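Local coordinates for protein methylxanthine N1-demethylase NdmA (Pseudomonas putida, PDB 6ICN) that removes the N1-methyl group of caffeine and related methylxanthines as a Rieske non-heme iron oxygenase, giving theobromine and formaldehyde from caffeine, at residues D188-A193 and V326-V331; E45-H48 and P54-V57; F157-A160 and R164-I167; M230-P233 and P237-S240. One frame throughout, in Å; residues are numbered along the deposited sequence.

Interaction 1. Residues D188-A193 and V326-V331; sequences DFSHFA and VVADKV. With CO (cobalt (II) ion), chain E.
Phe-189 and Val-331 make the apolar half of this contact, their side chains crossing at about a right angle. The methyl CG2 of Val-331 approaches the ring obliquely and lies 4.1 Å from Phe-189 CZ. Ser-190 sets its hydroxyl against a methyl group, with OG 3.8 Å from CB of Ala-328. Its OG stands beside its own backbone N (chi1 -69°), facing the 326-331 segment.

The polar half runs through water. One water donates to both carboxylates, at 2.6 Å from Asp-188 OD2 and 2.6 Å from Asp-329 OD1. A second joins Ser-190 OG to Asp-329 OD1, and a third joins Ser-190 OG to the carbonyl O of Ala-328. Asp-329 OD2 takes an almost straight bond from Val-326 N, at 2.9 Å and 171°, which closes back within the 326-331 segment.

Asp-188 makes an Asx motif: its OD1 accepts from His-191 N, nearly along the C-O axis, at 2.9 Å. His-191 ND1 gives weak bonds to O and OD1 of Asp-188, while NE2 binds the cobalt ion at 2.1 Å. His-196, Asp-307 and a water are further ligands.

In the second subunit, His-102 bonds to Asp-188 OD2 and His-82 to Asp-329 OD2. Both histidines belong to the Rieske cluster pocket. The chemistry thus places a carboxylate between a cluster histidine of one subunit and a metal-bound histidine of the other, consistent with the bridging aspartate through which Rieske oxygenases are thought to pass electrons between subunits.

Interaction 2. Residues E45-H48 and P54-V57; sequences EKAH and PLAV
Ala-47 and Leu-55 supply the apolar contact between helix 41-47 and the start of strand 55-59. CB of Ala-47 points at the strand and meets Leu-55 CD1 at 3.7 Å. It is also 3.8 Å from Leu-55 CB, so the methyl lies against both the root and one branch of the leucine. Leu-55 extends CG opposite its own backbone N (chi1 169°), and from there CD1 turns back to the alanine. Cys-39 on strand 35-40 also touches Leu-55.

The second kind of contact is methyl against backbone. The same CB of Ala-47 rests 3.7 Å from the carbonyl O of Pro-54. Here the alanine packs on the peptide that leads into the strand.

These pieces belong to the Rieske domain. Helix 41-47 follows strand 35-40, and strand 55-59 lies at the border of the six-stranded antiparallel sheet, paired with strand 62-69. The contact joins helix 41-47 and the residue after it to Pro-54 and Leu-55, where the border strand begins.

The third kind is ring against ring, and it is looser. CD of Pro-54 approaches the His-48 ring obliquely, 4.3 Å from CD2. Pro-54 follows a cis peptide bond, and its CB is directed away from the helix segment, so the CD side of its ring makes this approach.

Polar partners lie beyond the two segments. His-48 ND1 bonds to the backbone N of Ser-50, which limits the rotation of the imidazole. On the helix, Glu-45 OE1 bonds to Ser-292 OG of the third subunit.

Interaction 3. Residues F157-A160 and R164-I167; sequences FSAA and RLRI
Ala-159 and Leu-165 form the tight part of the contact. CB of Ala-159 meets CD1 of Leu-165 at 3.6 Å, and the same CD1 lies 4.0 Å from Ala-159 CA. The leucine branch therefore lies across both the methyl and the backbone of the alanine. CD1 of Ile-167 completes this part. It sits 3.8 Å from the carbonyl O of Ala-159.

Phe-157 and Ile-167 come from opposite directions. Their approach is wider, with CE2 of the ring 4.2 Å from CD1 of the isoleucine, met obliquely. Phe-157 swings CG opposite its own backbone N (chi1 178°), which carries the ring back over its own turn. Ala-159 N then lies over one ring face, 3.8 Å above the plane and offset toward the rim.

The turn is a type I beta turn from Phe-157 to Ala-160. It lies just ahead of strand 166-175, a border strand of the seven-stranded antiparallel sheet. Ile-283 and Ala-285 of strand 277-286 also touch Ile-167, and Phe-267 and Tyr-138 meet the phenyl ring.

The other side is looser and more open. Ala-160 comes no nearer to Ile-167 than 4.4 Å, from its CA to CD1. On the solvent side Arg-164 forms a salt bridge with Asp-162, and Arg-166 one with Asp-293.

Interaction 4. Residues M230-P233 and P237-S240; sequences MAVP and PIGS. With CFF (caffeine), chain F.
The contact closes the connection between two neighbouring antiparallel strands, 219-225 and 239-246, beside the caffeine pocket. Met-230 and Val-232 on the loop pack against Ile-238, just before the second strand. The methyl CE of Met-230 leads, 3.9 Å from Ile-238 CG2 and 4.1 Å from Ile-238 CD1. The two side chains cross at about a right angle. Met-230 is extended to SD and then bends at its last torsion (chi3 -61°), which turns CE onto the isoleucine. Val-232 comes in less closely, with CG2 4.4 Å from Ile-238 CG1. Ile-238 thus gives CG2 and CD1 to the methionine and CG1 to the valine. Every one of these contacts is apolar. Between the two loop residues, Ala-231 is the centre of an inverse gamma turn.

Pro-237 points its CB away from the loop and serves the ligand instead. CG and CD of its ring each lie 3.6 Å from N9 of caffeine. Its carbonyl O is 3.3 Å from the caffeine methyl C12. One short segment therefore gives a proline to the substrate and an isoleucine to the loop.

Around this core, Phe-201 and Thr-226 also touch Ile-238, and Asp-202 and Asn-205 touch Met-230. Backbone bonds tie Ile-238 to Tyr-258 and Ser-240 to Ser-256. The segment is thereby held beside strand 250-257, while Ser-240 OG bonds to Asp-225 of strand 219-225.

Overall arrangement
Interactions 1 and 4 are the buried contacts and lie in the same C-terminal oxygenase domain. Their centres are about 17 Å apart. Interaction 1 holds a metal ligand and a caffeine-pocket residue, and interaction 4 another residue of that pocket. Interaction 1 is largely water-mediated and polar, and its two aspartates also bond to histidines of the second subunit, whereas interaction 4 is wholly apolar. Interactions 3 and 4 both reach the seven-stranded sheet, one at its border strand 166-175 and one at strand 239-246. Interaction 2 stands apart in the Rieske domain, about 39 Å from interaction 1 between centres. Interactions 2 and 3 are partly buried and pack small alanine methyls against larger aliphatic chains.

Interaction 1. Residues D188-A193 and V326-V331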
loop_
_atom_site.group_PDB
_atom_site.type_symbol
_atom_site.label_atom_id
_atom_site.label_comp_id
_atom_site.label_asym_id
_atom_site.label_seq_id
_atom_site.Cartn_x
_atom_site.Cartn_y
_atom_site.Cartn_z
ATOM N N ASP A 188 -5.312 -8.967 37.008
ATOM C CA ASP A 188 -4.630 -10.244 37.169
ATOM C C ASP A 188 -3.255 -10.017 37.777
ATOM O O ASP A 188 -2.391 -9.400 37.146
ATOM C CB ASP A 188 -4.525 -10.924 35.811
ATOM C CG ASP A 188 -3.895 -12.289 35.881
ATOM O OD1 ASP A 188 -2.709 -12.373 36.245
ATOM O OD2 ASP A 188 -4.590 -13.267 35.520
ATOM N N PHE A 189 -3.049 -10.532 39.000
ATOM C CA PHE A 189 -1.788 -10.369 39.713
ATOM C C PHE A 189 -0.676 -11.279 39.179
ATOM O O PHE A 189 0.503 -10.958 39.343
ATOM C CB PHE A 189 -1.974 -10.654 41.216
ATOM C CG PHE A 189 -3.067 -9.840 41.899
ATOM C CD1 PHE A 189 -3.523 -8.638 41.375
ATOM C CD2 PHE A 189 -3.624 -10.290 43.102
ATOM C CE1 PHE A 189 -4.532 -7.907 42.034
ATOM C CE2 PHE A 189 -4.622 -9.567 43.763
ATOM C CZ PHE A 189 -5.074 -8.376 43.229
ATOM N N SER A 190 -1.027 -12.383 38.521
ATOM C CA SER A 190 -0.065 -13.417 38.142
ATOM C C SER A 190 0.698 -13.130 36.847
ATOM O O SER A 190 1.785 -13.688 36.651
ATOM C CB SER A 190 -0.802 -14.752 37.988
ATOM O OG SER A 190 -1.255 -15.231 39.245
ATOM N N HIS A 191 0.157 -12.308 35.939
ATOM C CA HIS A 191 0.779 -12.179 34.629
ATOM C C HIS A 191 1.871 -11.125 34.579
ATOM O O HIS A 191 2.686 -11.158 33.644
ATOM C CB HIS A 191 -0.281 -11.867 33.558
ATOM C CG HIS A 191 -0.678 -10.419 33.481
ATOM N ND1 HIS A 191 -1.474 -9.805 34.423
ATOM C CD2 HIS A 191 -0.406 -9.472 32.548
ATOM C CE1 HIS A 191 -1.659 -8.540 34.090
ATOM N NE2 HIS A 191 -1.031 -8.315 32.948
ATOM N N PHE A 192 1.916 -10.209 35.564
ATOM C CA PHE A 192 2.868 -9.100 35.502
ATOM C C PHE A 192 4.279 -9.606 35.253
ATOM O O PHE A 192 5.015 -9.058 34.425
ATOM C CB PHE A 192 2.838 -8.270 36.795
ATOM C CG PHE A 192 1.544 -7.524 37.038
ATOM C CD1 PHE A 192 1.203 -6.421 36.281
ATOM C CD2 PHE A 192 0.686 -7.904 38.058
ATOM C CE1 PHE A 192 0.029 -5.722 36.516
ATOM C CE2 PHE A 192 -0.500 -7.205 38.303
ATOM C CZ PHE A 192 -0.833 -6.115 37.521
ATOM N N ALA A 193 4.671 -10.681 35.943
ATOM C CA ALA A 193 6.032 -11.178 35.820
ATOM C C ALA A 193 6.345 -11.724 34.434
ATOM O O ALA A 193 7.510 -11.729 34.043
ATOM C CB ALA A 193 6.291 -12.255 36.883
ATOM N N VAL A 326 -6.404 -21.812 39.311
ATOM C CA VAL A 326 -5.597 -22.114 40.487
ATOM C C VAL A 326 -5.927 -21.090 41.574
ATOM O O VAL A 326 -6.664 -20.138 41.348
ATOM C CB VAL A 326 -4.098 -22.137 40.153
ATOM C CG1 VAL A 326 -3.845 -23.312 39.224
ATOM C CG2 VAL A 326 -3.658 -20.805 39.473
ATOM N N VAL A 327 -5.416 -21.327 42.790
ATOM C CA VAL A 327 -5.852 -20.493 43.907
ATOM C C VAL A 327 -5.494 -19.023 43.679
ATOM O O VAL A 327 -6.229 -18.124 44.110
ATOM C CB VAL A 327 -5.264 -21.030 45.230
ATOM C CG1 VAL A 327 -5.652 -20.128 46.378
ATOM C CG2 VAL A 327 -5.777 -22.434 45.477
ATOM N N ALA A 328 -4.389 -18.751 42.977
ATOM C CA ALA A 328 -3.978 -17.379 42.691
ATOM C C ALA A 328 -4.961 -16.633 41.794
ATOM O O ALA A 328 -4.828 -15.410 41.633
ATOM C CB ALA A 328 -2.595 -17.373 42.034
ATOM N N ASP A 329 -5.914 -17.335 41.186
ATOM C CA ASP A 329 -6.904 -16.725 40.306
ATOM C C ASP A 329 -8.113 -16.181 41.053
ATOM O O ASP A 329 -9.158 -15.988 40.426
ATOM C CB ASP A 329 -7.391 -17.740 39.274
ATOM C CG ASP A 329 -6.319 -18.122 38.269
ATOM O OD1 ASP A 329 -5.545 -17.223 37.879
ATOM O OD2 ASP A 329 -6.281 -19.304 37.884
ATOM N N LYS A 330 -8.006 -15.956 42.371
ATOM C CA LYS A 330 -9.180 -15.594 43.174
ATOM C C LYS A 330 -9.996 -14.461 42.555
ATOM O O LYS A 330 -11.222 -14.559 42.452
ATOM C CB LYS A 330 -8.772 -15.195 44.587
ATOM C CG LYS A 330 -10.030 -14.864 45.422
ATOM C CD LYS A 330 -9.720 -14.484 46.837
ATOM C CE LYS A 330 -11.015 -14.157 47.576
ATOM N NZ LYS A 330 -10.707 -13.797 48.978
ATOM N N VAL A 331 -9.333 -13.375 42.142
ATOM C CA VAL A 331 -10.071 -12.234 41.598
ATOM C C VAL A 331 -10.881 -12.654 40.374
ATOM O O VAL A 331 -12.079 -12.355 40.267
ATOM C CB VAL A 331 -9.112 -11.071 41.291
ATOM C CG1 VAL A 331 -9.846 -9.969 40.542
ATOM C CG2 VAL A 331 -8.483 -10.509 42.586
HETATM CO CO CO E . -1.074 -6.627 31.699
HETATM O O HOH W 1 -5.832 -14.688 37.355
HETATM O O HOH W 2 -2.811 -17.432 38.260
HETATM O O HOH W 3 -3.834 -13.968 39.522
HETATM O O HOH W 4 -2.820 -5.861 32.577
#

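Interaction 2. Residues E45-H48 and P54-V57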
loop_
_atom_site.group_PDB
_atom_site.type_symbol
_atom_site.label_atom_id
_atom_site.label_comp_id
_atom_site.label_asym_id
_atom_site.label_seq_id
_atom_site.Cartn_x
_atom_site.Cartn_y
_atom_site.Cartn_z
ATOM N N GLU A 45 -16.524 15.769 19.705
ATOM C CA GLU A 45 -16.294 17.121 19.186
ATOM C C GLU A 45 -15.490 17.105 17.898
ATOM O O GLU A 45 -15.691 17.976 17.032
ATOM C CB GLU A 45 -15.582 17.963 20.248
ATOM C CG GLU A 45 -16.479 18.241 21.446
ATOM C CD GLU A 45 -15.800 19.032 22.541
ATOM O OE1 GLU A 45 -14.652 19.472 22.363
ATOM O OE2 GLU A 45 -16.432 19.238 23.599
ATOM N N LYS A 46 -14.613 16.110 17.733
ATOM C CA LYS A 46 -13.810 15.991 16.517
ATOM C C LYS A 46 -14.558 15.360 15.348
ATOM O O LYS A 46 -14.097 15.480 14.205
ATOM C CB LYS A 46 -12.556 15.155 16.786
ATOM C CG LYS A 46 -11.488 15.914 17.553
ATOM C CD LYS A 46 -10.390 14.991 18.072
ATOM C CE LYS A 46 -9.457 14.533 16.976
ATOM N NZ LYS A 46 -8.214 13.986 17.583
ATOM N N ALA A 47 -15.693 14.696 15.603
ATOM C CA ALA A 47 -16.338 13.883 14.571
ATOM C C ALA A 47 -16.809 14.723 13.391
ATOM O O ALA A 47 -16.732 14.283 12.237
ATOM C CB ALA A 47 -17.527 13.122 15.167
ATOM N N HIS A 48 -17.312 15.920 13.660
ATOM C CA HIS A 48 -17.957 16.797 12.697
ATOM C C HIS A 48 -17.406 18.201 12.920
ATOM O O HIS A 48 -17.167 18.595 14.074
ATOM C CB HIS A 48 -19.482 16.769 12.900
ATOM C CG HIS A 48 -20.259 17.491 11.847
ATOM N ND1 HIS A 48 -20.442 18.858 11.866
ATOM C CD2 HIS A 48 -20.909 17.036 10.749
ATOM C CE1 HIS A 48 -21.173 19.215 10.823
ATOM N NE2 HIS A 48 -21.454 18.131 10.120
ATOM N N PRO A 54 -22.958 14.894 14.554
ATOM C CA PRO A 54 -23.165 13.574 15.168
ATOM C C PRO A 54 -21.964 12.647 15.055
ATOM O O PRO A 54 -21.097 12.829 14.192
ATOM C CB PRO A 54 -24.327 12.992 14.358
ATOM C CG PRO A 54 -24.152 13.650 12.954
ATOM C CD PRO A 54 -23.717 15.066 13.304
ATOM N N LEU A 55 -21.936 11.635 15.905
ATOM C CA LEU A 55 -20.892 10.614 15.878
ATOM C C LEU A 55 -21.561 9.250 15.944
ATOM O O LEU A 55 -22.358 9.000 16.855
ATOM C CB LEU A 55 -19.913 10.786 17.058
ATOM C CG LEU A 55 -18.922 9.631 17.288
ATOM C CD1 LEU A 55 -17.986 9.531 16.078
ATOM C CD2 LEU A 55 -18.122 9.771 18.611
ATOM N N ALA A 56 -21.241 8.367 14.990
ATOM C CA ALA A 56 -21.686 6.978 15.061
ATOM C C ALA A 56 -20.875 6.214 16.106
ATOM O O ALA A 56 -19.640 6.282 16.122
ATOM C CB ALA A 56 -21.536 6.299 13.691
ATOM N N VAL A 57 -21.572 5.459 16.960
ATOM C CA VAL A 57 -20.941 4.568 17.927
ATOM C C VAL A 57 -21.685 3.240 17.898
ATOM O O VAL A 57 -22.799 3.135 17.377
ATOM C CB VAL A 57 -20.932 5.139 19.358
ATOM C CG1 VAL A 57 -20.220 6.503 19.378
ATOM C CG2 VAL A 57 -22.366 5.273 19.890
#

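Interaction 3. Residues F157-A160 and R164-I167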
loop_
_atom_site.group_PDB
_atom_site.type_symbol
_atom_site.label_atom_id
_atom_site.label_comp_id
_atom_site.label_asym_id
_atom_site.label_seq_id
_atom_site.Cartn_x
_atom_site.Cartn_y
_atom_site.Cartn_z
ATOM N N PHE A 157 -15.198 6.956 39.508
ATOM C CA PHE A 157 -13.823 7.396 39.287
ATOM C C PHE A 157 -13.414 8.250 40.485
ATOM O O PHE A 157 -13.980 9.327 40.696
ATOM C CB PHE A 157 -13.753 8.192 37.976
ATOM C CG PHE A 157 -12.395 8.757 37.633
ATOM C CD1 PHE A 157 -11.220 8.124 38.020
ATOM C CD2 PHE A 157 -12.306 9.913 36.867
ATOM C CE1 PHE A 157 -9.958 8.647 37.670
ATOM C CE2 PHE A 157 -11.057 10.437 36.502
ATOM C CZ PHE A 157 -9.887 9.814 36.908
ATOM N N SER A 158 -12.429 7.781 41.260
ATOM C CA SER A 158 -12.124 8.421 42.543
ATOM C C SER A 158 -11.487 9.804 42.385
ATOM O O SER A 158 -11.588 10.642 43.292
ATOM C CB SER A 158 -11.207 7.514 43.376
ATOM O OG SER A 158 -9.915 7.366 42.791
ATOM N N ALA A 159 -10.814 10.063 41.267
ATOM C CA ALA A 159 -10.026 11.278 41.119
ATOM C C ALA A 159 -10.839 12.471 40.659
ATOM O O ALA A 159 -10.328 13.594 40.699
ATOM C CB ALA A 159 -8.876 11.059 40.128
ATOM N N ALA A 160 -12.078 12.262 40.223
ATOM C CA ALA A 160 -12.894 13.373 39.754
ATOM C C ALA A 160 -13.065 14.396 40.874
ATOM O O ALA A 160 -13.350 14.036 42.020
ATOM C CB ALA A 160 -14.252 12.862 39.276
ATOM N N ARG A 164 -6.069 18.135 43.929
ATOM C CA ARG A 164 -4.667 17.767 44.076
ATOM C C ARG A 164 -4.132 16.981 42.884
ATOM O O ARG A 164 -2.918 16.753 42.816
ATOM C CB ARG A 164 -4.456 16.929 45.338
ATOM C CG ARG A 164 -4.881 17.605 46.624
ATOM C CD ARG A 164 -4.808 16.644 47.795
ATOM N NE ARG A 164 -5.607 15.440 47.573
ATOM C CZ ARG A 164 -5.156 14.202 47.748
ATOM N NH1 ARG A 164 -3.908 14.002 48.161
ATOM N NH2 ARG A 164 -5.957 13.162 47.530
ATOM N N LEU A 165 -4.995 16.542 41.968
ATOM C CA LEU A 165 -4.615 15.580 40.937
ATOM C C LEU A 165 -4.835 16.164 39.547
ATOM O O LEU A 165 -5.896 16.731 39.266
ATOM C CB LEU A 165 -5.420 14.291 41.078
ATOM C CG LEU A 165 -5.524 13.637 42.458
ATOM C CD1 LEU A 165 -6.366 12.366 42.385
ATOM C CD2 LEU A 165 -4.133 13.347 43.024
ATOM N N ARG A 166 -3.835 16.004 38.680
ATOM C CA ARG A 166 -3.949 16.339 37.265
ATOM C C ARG A 166 -4.466 15.107 36.525
ATOM O O ARG A 166 -3.899 14.021 36.675
ATOM C CB ARG A 166 -2.590 16.774 36.713
ATOM C CG ARG A 166 -2.520 16.932 35.191
ATOM C CD ARG A 166 -1.155 17.452 34.728
ATOM N NE ARG A 166 -1.086 17.598 33.278
ATOM C CZ ARG A 166 -1.544 18.653 32.613
ATOM N NH1 ARG A 166 -2.102 19.662 33.278
ATOM N NH2 ARG A 166 -1.441 18.710 31.286
ATOM N N ILE A 167 -5.530 15.279 35.739
ATOM C CA ILE A 167 -6.209 14.178 35.048
ATOM C C ILE A 167 -5.872 14.223 33.562
ATOM O O ILE A 167 -5.954 15.284 32.935
ATOM C CB ILE A 167 -7.730 14.257 35.253
ATOM C CG1 ILE A 167 -8.075 14.117 36.740
ATOM C CG2 ILE A 167 -8.441 13.200 34.415
ATOM C CD1 ILE A 167 -9.558 14.271 37.035
#

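Interaction 4. Residues M230-P233 and P237-S240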
loop_
_atom_site.group_PDB
_atom_site.type_symbol
_atom_site.label_atom_id
_atom_site.label_comp_id
_atom_site.label_asym_id
_atom_site.label_seq_id
_atom_site.Cartn_x
_atom_site.Cartn_y
_atom_site.Cartn_z
ATOM N N MET A 230 11.367 -3.324 43.328
ATOM C CA MET A 230 11.477 -3.964 42.026
ATOM C C MET A 230 12.135 -3.018 41.021
ATOM O O MET A 230 11.966 -1.795 41.081
ATOM C CB MET A 230 10.101 -4.408 41.524
ATOM C CG MET A 230 9.454 -5.505 42.372
ATOM S SD MET A 230 7.940 -6.173 41.631
ATOM C CE MET A 230 6.913 -4.699 41.564
ATOM N N ALA A 231 12.903 -3.600 40.097
ATOM C CA ALA A 231 13.676 -2.827 39.121
ATOM C C ALA A 231 12.750 -2.400 37.985
ATOM O O ALA A 231 12.758 -2.952 36.879
ATOM C CB ALA A 231 14.861 -3.638 38.609
ATOM N N VAL A 232 11.930 -1.391 38.272
ATOM C CA VAL A 232 10.936 -0.902 37.316
ATOM C C VAL A 232 11.084 0.613 37.204
ATOM O O VAL A 232 11.607 1.248 38.135
ATOM C CB VAL A 232 9.509 -1.313 37.732
ATOM C CG1 VAL A 232 9.388 -2.840 37.809
ATOM C CG2 VAL A 232 9.119 -0.674 39.059
ATOM N N PRO A 233 10.664 1.228 36.092
ATOM C CA PRO A 233 10.838 2.681 35.937
ATOM C C PRO A 233 10.106 3.454 37.026
ATOM O O PRO A 233 9.120 2.984 37.596
ATOM C CB PRO A 233 10.233 2.972 34.555
ATOM C CG PRO A 233 10.234 1.654 33.837
ATOM C CD PRO A 233 10.088 0.596 34.887
ATOM N N PRO A 237 3.336 2.960 37.849
ATOM C CA PRO A 237 2.483 3.068 39.044
ATOM C C PRO A 237 2.526 1.793 39.867
ATOM O O PRO A 237 1.625 0.955 39.773
ATOM C CB PRO A 237 1.082 3.320 38.467
ATOM C CG PRO A 237 1.326 3.758 37.024
ATOM C CD PRO A 237 2.544 2.997 36.606
ATOM N N ILE A 238 3.572 1.640 40.673
ATOM C CA ILE A 238 3.761 0.464 41.515
ATOM C C ILE A 238 3.762 0.910 42.971
ATOM O O ILE A 238 4.491 1.838 43.343
ATOM C CB ILE A 238 5.061 -0.281 41.157
ATOM C CG1 ILE A 238 4.859 -1.126 39.891
ATOM C CG2 ILE A 238 5.523 -1.143 42.318
ATOM C CD1 ILE A 238 3.929 -2.315 40.086
ATOM N N GLY A 239 2.938 0.257 43.790
ATOM C CA GLY A 239 2.853 0.595 45.199
ATOM C C GLY A 239 1.734 -0.149 45.900
ATOM O O GLY A 239 1.464 -1.310 45.578
ATOM N N SER A 240 1.075 0.500 46.863
ATOM C CA SER A 240 -0.097 -0.087 47.502
ATOM C C SER A 240 -1.329 0.166 46.635
ATOM O O SER A 240 -1.662 1.324 46.355
ATOM C CB SER A 240 -0.290 0.494 48.901
ATOM O OG SER A 240 -1.555 0.102 49.404
HETATM N N1 CFF F . -2.362 -2.172 34.971
HETATM C C2 CFF F . -1.659 -1.927 36.123
HETATM C C10 CFF F . -3.233 -3.331 34.891
HETATM C C6 CFF F . -2.252 -1.358 33.918
HETATM N N3 CFF F . -0.841 -0.847 36.203
HETATM O O11 CFF F . -1.762 -2.662 37.058
HETATM C C12 CFF F . -0.085 -0.578 37.423
HETATM C C4 CFF F . -0.725 -0.021 35.137
HETATM C C5 CFF F . -1.421 -0.256 34.008
HETATM N N9 CFF F . -0.002 1.097 34.949
HETATM O O13 CFF F . -2.869 -1.577 32.911
HETATM N N7 CFF F . -1.131 0.723 33.130
HETATM C C8 CFF F . -0.257 1.553 33.712
HETATM C C14 CFF F . -1.505 1.088 31.775
#